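Local coordinates for ABC-type branched-chain amino acid transport systems periplasmic component-like protein (Thermomonospora curvata, PDB 4N03) that probably binds a fatty acid outside the membrane and hands it to an ABC transporter, as a substrate-binding protein of the leucine-binding family, at residues I53-Q58 with P303-D308; W158-K163 with E193-E198. All blocks are in the same frame, centred on the assembly; numbering follows the deposited sequence. Where two conformers were deposited one is given.

Contact 1: I53-Q58 with P303-D308; sequences ITQAQQ and PKDPLD
Q55 of helix 47-66 and D305 of the loop between helices 289-301 and 309-330 meet through their polar ends, and this pair carries the whole direct contact between the two segments. The direct hydrogen bond runs from Q55 NE2 to D305 OD2 at 3.0 Å. It is nearly straight (167° at the hydrogen), and the acceptor lies in the amide plane of Q55. D305 takes it differently: the N-H comes down on OD2 from above the carboxylate plane, 62° out of it. The two side chains cross at about a right angle. Q55 spans the gap between the backbones by running extended beyond CG (chi2 -172°), which carries its amide out from the helix to the loop.

A water forms the second link. It donates to Q55 OE1 at 2.7 Å and to D305 OD2 at 2.9 Å, closing a small ring in which the amide uses both its oxygen and its nitrogen and OD2 accepts twice. The strongest polar partner of Q55 lies outside the two segments: Y298 OH of helix 289-301 is hydrogen-bonded to NE2, so the amide nitrogen has partners on that helix and on the loop following it.

Charge pairing holds the other carboxylate oxygen: D305 OD1 forms a salt bridge with K51, one turn earlier on helix 47-66. Shortening Q55 to an alanine is likely to cost D305 OD2 its amide donor, the water one acceptor and Y298 its partner at NE2.

Further along the loop, D308 caps the start of helix 309-330 and bonds through OD2 to S52. The contact is a polar, water-bridged helix-to-loop junction at the surface, joining the first long helix of a periplasmic-binding-protein fold to the connection between two later helices.

Contact 2: W158-K163 with E193-E198; sequences WLMDKK and EQLGLE
M160, a selenomethionine, folds back on itself at chi2 (-88°) and chi3 (-67°), and the bend lays its CG, SE and CE against L195, the last residue of helix 179-195, and L197, two residues on. L195 sets CG beside its own backbone N (chi1 -62°) and sends both methyls toward the bent chain. Its CD1 packs on M160 CG at 3.8 Å and its CD2 on M160 CE at 4.0 Å, the two side chains lying alongside and running in opposite senses. L197 adds a looser touch, with CD2 4.2 Å from M160 SE. The contact is entirely apolar, with no hydrogen bond between the segments.

G196 separates the two leucines and takes a positive phi as the chain leaves helix 179-195; at these backbone angles a CB would collide with the carbonyl O of L195. The turn probably helps both leucines to face M160. I165 touches M160 and L197, while V156 lies against both leucines.

Helix 148-161 ends in a Schellman motif at K163. Here the C-terminal ends of two helices flanking strand 170-176 in sequence meet, as in the alpha/beta layering of a periplasmic-binding-protein lobe.

How the contacts relate
From the N terminus, the chain first supplies helix 47-66, whose 53-58 segment meets its partner loop 303-308 only some 245 residues later. Within that long span lies all of contact 2: the end of helix 148-161 meets the end of helix 179-195 after only 30 residues, with strand 170-176 between them. The short loop is therefore wholly enclosed by the long one, and the two do not cross. Contact 1 ties an early helix to a late inter-helix loop, whereas contact 2 joins sequential helices beside the seven-stranded mixed sheet. Their centres lie about 36 Å apart and their nearest atoms about 20 Å, on opposite sides of the chain's centre.

Contact 1: I53-Q58 with P303-D308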
loop_
_atom_site.group_PDB
_atom_site.type_symbol
_atom_site.label_atom_id
_atom_site.label_comp_id
_atom_site.label_asym_id
_atom_site.label_seq_id
_atom_site.Cartn_x
_atom_site.Cartn_y
_atom_site.Cartn_z
ATOM N N ILE A 53 4.926 7.440 -5.042
ATOM C CA ILE A 53 4.898 6.115 -5.641
ATOM C C ILE A 53 5.209 6.183 -7.141
ATOM O O ILE A 53 5.996 5.421 -7.674
ATOM C CB ILE A 53 3.553 5.420 -5.373
ATOM C CG1 ILE A 53 3.356 5.192 -3.878
ATOM C CG2 ILE A 53 3.489 4.111 -6.103
ATOM C CD1 ILE A 53 1.920 4.896 -3.505
ATOM N N THR A 54 4.529 7.108 -7.785
ATOM C CA THR A 54 4.645 7.291 -9.226
ATOM C C THR A 54 6.074 7.703 -9.624
ATOM O O THR A 54 6.626 7.164 -10.572
ATOM C CB THR A 54 3.626 8.301 -9.702
ATOM O OG1 THR A 54 2.340 7.771 -9.435
ATOM C CG2 THR A 54 3.716 8.577 -11.184
ATOM N N GLN A 55 6.637 8.634 -8.867
ATOM C CA GLN A 55 7.989 9.067 -9.150
ATOM C C GLN A 55 8.992 8.000 -8.893
ATOM O O GLN A 55 9.998 7.887 -9.623
ATOM C CB GLN A 55 8.324 10.347 -8.344
ATOM C CG GLN A 55 7.584 11.548 -8.903
ATOM C CD GLN A 55 7.981 12.894 -8.322
ATOM O OE1 GLN A 55 7.697 13.932 -8.944
ATOM N NE2 GLN A 55 8.571 12.914 -7.163
ATOM N N ALA A 56 8.801 7.180 -7.855
ATOM C CA ALA A 56 9.710 6.098 -7.599
ATOM C C ALA A 56 9.693 5.030 -8.666
ATOM O O ALA A 56 10.739 4.472 -9.024
ATOM C CB ALA A 56 9.502 5.486 -6.220
ATOM N N GLN A 57 8.509 4.759 -9.213
ATOM C CA GLN A 57 8.389 3.853 -10.363
ATOM C C GLN A 57 9.157 4.452 -11.559
ATOM O O GLN A 57 9.884 3.716 -12.213
ATOM C CB GLN A 57 6.926 3.630 -10.746
ATOM C CG GLN A 57 6.144 2.795 -9.731
ATOM C CD GLN A 57 5.372 1.667 -10.331
ATOM O OE1 GLN A 57 5.143 1.584 -11.527
ATOM N NE2 GLN A 57 4.902 0.768 -9.460
ATOM N N GLN A 58 8.955 5.728 -11.838
ATOM C CA GLN A 58 9.645 6.351 -12.976
ATOM C C GLN A 58 11.202 6.288 -12.757
ATOM O O GLN A 58 11.957 6.064 -13.724
ATOM C CB GLN A 58 9.101 7.782 -13.308
ATOM C CG GLN A 58 7.590 7.985 -13.659
ATOM C CD GLN A 58 7.064 7.544 -15.064
ATOM O OE1 GLN A 58 7.816 7.335 -16.008
ATOM N NE2 GLN A 58 5.734 7.415 -15.190
ATOM N N PRO A 303 15.021 16.264 -5.700
ATOM C CA PRO A 303 15.508 16.897 -4.478
ATOM C C PRO A 303 14.440 17.657 -3.649
ATOM O O PRO A 303 14.635 17.826 -2.444
ATOM C CB PRO A 303 16.555 17.879 -4.991
ATOM C CG PRO A 303 16.364 17.964 -6.476
ATOM C CD PRO A 303 15.707 16.703 -6.904
ATOM N N LYS A 304 13.339 18.087 -4.275
ATOM C CA LYS A 304 12.318 18.906 -3.612
ATOM C C LYS A 304 11.121 18.093 -3.097
ATOM O O LYS A 304 10.149 18.658 -2.560
ATOM C CB LYS A 304 11.816 19.984 -4.574
ATOM C CG LYS A 304 12.937 20.757 -5.270
ATOM C CD LYS A 304 12.385 21.904 -6.097
ATOM C CE LYS A 304 13.463 22.578 -6.937
ATOM N NZ LYS A 304 12.860 23.549 -7.892
ATOM N N ASP A 305 11.171 16.776 -3.262
ATOM C CA ASP A 305 10.021 15.930 -2.890
ATOM C C ASP A 305 10.440 15.050 -1.736
ATOM O O ASP A 305 11.238 14.154 -1.897
ATOM C CB ASP A 305 9.557 15.063 -4.055
ATOM C CG ASP A 305 8.951 15.858 -5.171
ATOM O OD1 ASP A 305 8.022 16.683 -4.898
ATOM O OD2 ASP A 305 9.380 15.639 -6.316
ATOM N N PRO A 306 9.857 15.255 -0.582
ATOM C CA PRO A 306 10.343 14.522 0.568
ATOM C C PRO A 306 10.300 13.002 0.387
ATOM O O PRO A 306 9.403 12.480 -0.225
ATOM C CB PRO A 306 9.375 14.963 1.678
ATOM C CG PRO A 306 8.950 16.331 1.271
ATOM C CD PRO A 306 8.818 16.242 -0.216
ATOM N N LEU A 307 11.300 12.327 0.900
ATOM C CA LEU A 307 11.276 10.885 0.980
ATOM C C LEU A 307 10.118 10.444 1.869
ATOM O O LEU A 307 9.793 11.118 2.836
ATOM C CB LEU A 307 12.581 10.335 1.528
ATOM C CG LEU A 307 13.802 10.538 0.639
ATOM C CD1 LEU A 307 15.027 10.191 1.430
ATOM C CD2 LEU A 307 13.737 9.681 -0.607
ATOM N N ASP A 308 9.475 9.300 1.567
ATOM C CA ASP A 308 8.386 8.765 2.347
ATOM C C ASP A 308 8.251 7.299 2.031
ATOM O O ASP A 308 8.970 6.758 1.188
ATOM C CB ASP A 308 7.100 9.568 2.129
ATOM C CG ASP A 308 6.533 9.482 0.742
ATOM O OD1 ASP A 308 6.676 8.427 0.085
ATOM O OD2 ASP A 308 5.880 10.468 0.316
HETATM O O HOH W 1 8.880 16.317 -9.140
#

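Contact 2: W158-K163 with E193-E198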
loop_
_atom_site.group_PDB
_atom_site.type_symbol
_atom_site.label_atom_id
_atom_site.label_comp_id
_atom_site.label_asym_id
_atom_site.label_seq_id
_atom_site.Cartn_x
_atom_site.Cartn_y
_atom_site.Cartn_z
ATOM N N TRP A 158 -0.047 -6.397 19.242
ATOM C CA TRP A 158 1.050 -5.562 19.722
ATOM C C TRP A 158 0.611 -4.609 20.804
ATOM O O TRP A 158 1.271 -4.484 21.828
ATOM C CB TRP A 158 1.670 -4.805 18.553
ATOM C CG TRP A 158 2.782 -3.867 18.905
ATOM C CD1 TRP A 158 4.079 -4.179 19.133
ATOM C CD2 TRP A 158 2.663 -2.459 19.062
ATOM N NE1 TRP A 158 4.793 -3.037 19.405
ATOM C CE2 TRP A 158 3.947 -1.972 19.399
ATOM C CE3 TRP A 158 1.606 -1.568 18.958
ATOM C CZ2 TRP A 158 4.198 -0.622 19.613
ATOM C CZ3 TRP A 158 1.872 -0.201 19.165
ATOM C CH2 TRP A 158 3.154 0.239 19.488
ATOM N N LEU A 159 -0.535 -3.950 20.621
ATOM C CA LEU A 159 -1.046 -3.080 21.684
ATOM C C LEU A 159 -1.189 -3.817 23.013
ATOM O O LEU A 159 -0.895 -3.302 24.081
ATOM C CB LEU A 159 -2.387 -2.463 21.305
ATOM C CG LEU A 159 -2.411 -1.436 20.176
ATOM C CD1 LEU A 159 -3.831 -1.062 19.825
ATOM C CD2 LEU A 159 -1.608 -0.196 20.523
HETATM N N MSE A 160 -1.708 -5.071 22.957
HETATM C CA MSE A 160 -1.874 -5.894 24.154
HETATM C C MSE A 160 -0.537 -6.312 24.743
HETATM O O MSE A 160 -0.318 -6.264 25.954
HETATM C CB MSE A 160 -2.576 -7.191 23.803
HETATM C CG MSE A 160 -4.014 -6.989 23.432
HETATM SE SE MSE A 160 -5.124 -7.049 25.041
HETATM C CE MSE A 160 -4.687 -8.932 25.227
ATOM N N ASP A 161 0.369 -6.732 23.862
ATOM C CA ASP A 161 1.693 -7.138 24.321
ATOM C C ASP A 161 2.446 -6.005 24.984
ATOM O O ASP A 161 3.197 -6.238 25.939
ATOM C CB ASP A 161 2.546 -7.617 23.145
ATOM C CG ASP A 161 2.110 -8.927 22.569
ATOM O OD1 ASP A 161 1.261 -9.634 23.140
ATOM O OD2 ASP A 161 2.641 -9.243 21.476
ATOM N N LYS A 162 2.213 -4.787 24.524
ATOM C CA LYS A 162 2.859 -3.607 25.077
ATOM C C LYS A 162 2.096 -2.968 26.225
ATOM O O LYS A 162 2.458 -1.920 26.736
ATOM C CB LYS A 162 3.175 -2.595 23.976
ATOM C CG LYS A 162 4.103 -3.171 22.936
ATOM C CD LYS A 162 5.405 -3.734 23.521
ATOM C CE LYS A 162 6.403 -4.184 22.477
ATOM N NZ LYS A 162 7.601 -4.825 23.066
ATOM N N LYS A 163 1.003 -3.619 26.652
ATOM C CA LYS A 163 0.206 -3.186 27.799
ATOM C C LYS A 163 -0.448 -1.815 27.573
ATOM O O LYS A 163 -0.811 -1.120 28.531
ATOM C CB LYS A 163 1.011 -3.285 29.094
ATOM C CG LYS A 163 1.535 -4.683 29.333
ATOM C CD LYS A 163 2.240 -4.837 30.671
ATOM C CE LYS A 163 1.297 -4.881 31.864
ATOM N NZ LYS A 163 2.013 -5.224 33.115
ATOM N N GLU A 193 -12.516 -10.101 19.272
ATOM C CA GLU A 193 -13.221 -11.317 19.692
ATOM C C GLU A 193 -12.287 -12.305 20.358
ATOM O O GLU A 193 -12.631 -12.932 21.394
ATOM C CB GLU A 193 -13.950 -11.970 18.480
ATOM C CG GLU A 193 -14.887 -13.132 18.778
ATOM C CD GLU A 193 -16.042 -12.705 19.643
ATOM O OE1 GLU A 193 -16.809 -11.786 19.259
ATOM O OE2 GLU A 193 -16.190 -13.292 20.723
ATOM N N GLN A 194 -11.110 -12.485 19.775
ATOM C CA GLN A 194 -10.176 -13.457 20.294
ATOM C C GLN A 194 -9.568 -13.046 21.624
ATOM O O GLN A 194 -9.306 -13.883 22.456
ATOM C CB GLN A 194 -9.082 -13.751 19.257
ATOM C CG GLN A 194 -9.560 -14.511 18.039
ATOM C CD GLN A 194 -9.722 -15.993 18.341
ATOM O OE1 GLN A 194 -9.940 -16.392 19.475
ATOM N NE2 GLN A 194 -9.585 -16.799 17.358
ATOM N N LEU A 195 -9.320 -11.740 21.801
ATOM C CA LEU A 195 -8.626 -11.178 22.943
ATOM C C LEU A 195 -9.523 -10.652 24.024
ATOM O O LEU A 195 -9.001 -10.242 25.061
ATOM C CB LEU A 195 -7.669 -10.088 22.495
ATOM C CG LEU A 195 -6.534 -10.536 21.552
ATOM C CD1 LEU A 195 -5.789 -9.350 20.974
ATOM C CD2 LEU A 195 -5.574 -11.497 22.240
ATOM N N GLY A 196 -10.840 -10.630 23.813
ATOM C CA GLY A 196 -11.726 -10.140 24.859
ATOM C C GLY A 196 -11.833 -8.638 24.947
ATOM O O GLY A 196 -11.936 -8.104 26.033
ATOM N N LEU A 197 -11.907 -7.996 23.782
ATOM C CA LEU A 197 -12.010 -6.541 23.659
ATOM C C LEU A 197 -13.339 -6.170 23.043
ATOM O O LEU A 197 -13.927 -6.966 22.319
ATOM C CB LEU A 197 -10.890 -5.938 22.818
ATOM C CG LEU A 197 -9.466 -6.366 23.218
ATOM C CD1 LEU A 197 -8.494 -6.035 22.123
ATOM C CD2 LEU A 197 -9.035 -5.615 24.464
ATOM N N GLU A 198 -13.831 -4.986 23.328
ATOM C CA GLU A 198 -15.003 -4.432 22.668
ATOM C C GLU A 198 -14.550 -3.502 21.529
ATOM O O GLU A 198 -13.408 -2.983 21.541
ATOM C CB GLU A 198 -15.823 -3.598 23.685
ATOM C CG GLU A 198 -16.385 -4.367 24.889
ATOM C CD GLU A 198 -17.255 -3.468 25.772
ATOM O OE1 GLU A 198 -17.917 -2.557 25.218
ATOM O OE2 GLU A 198 -17.310 -3.698 27.001
#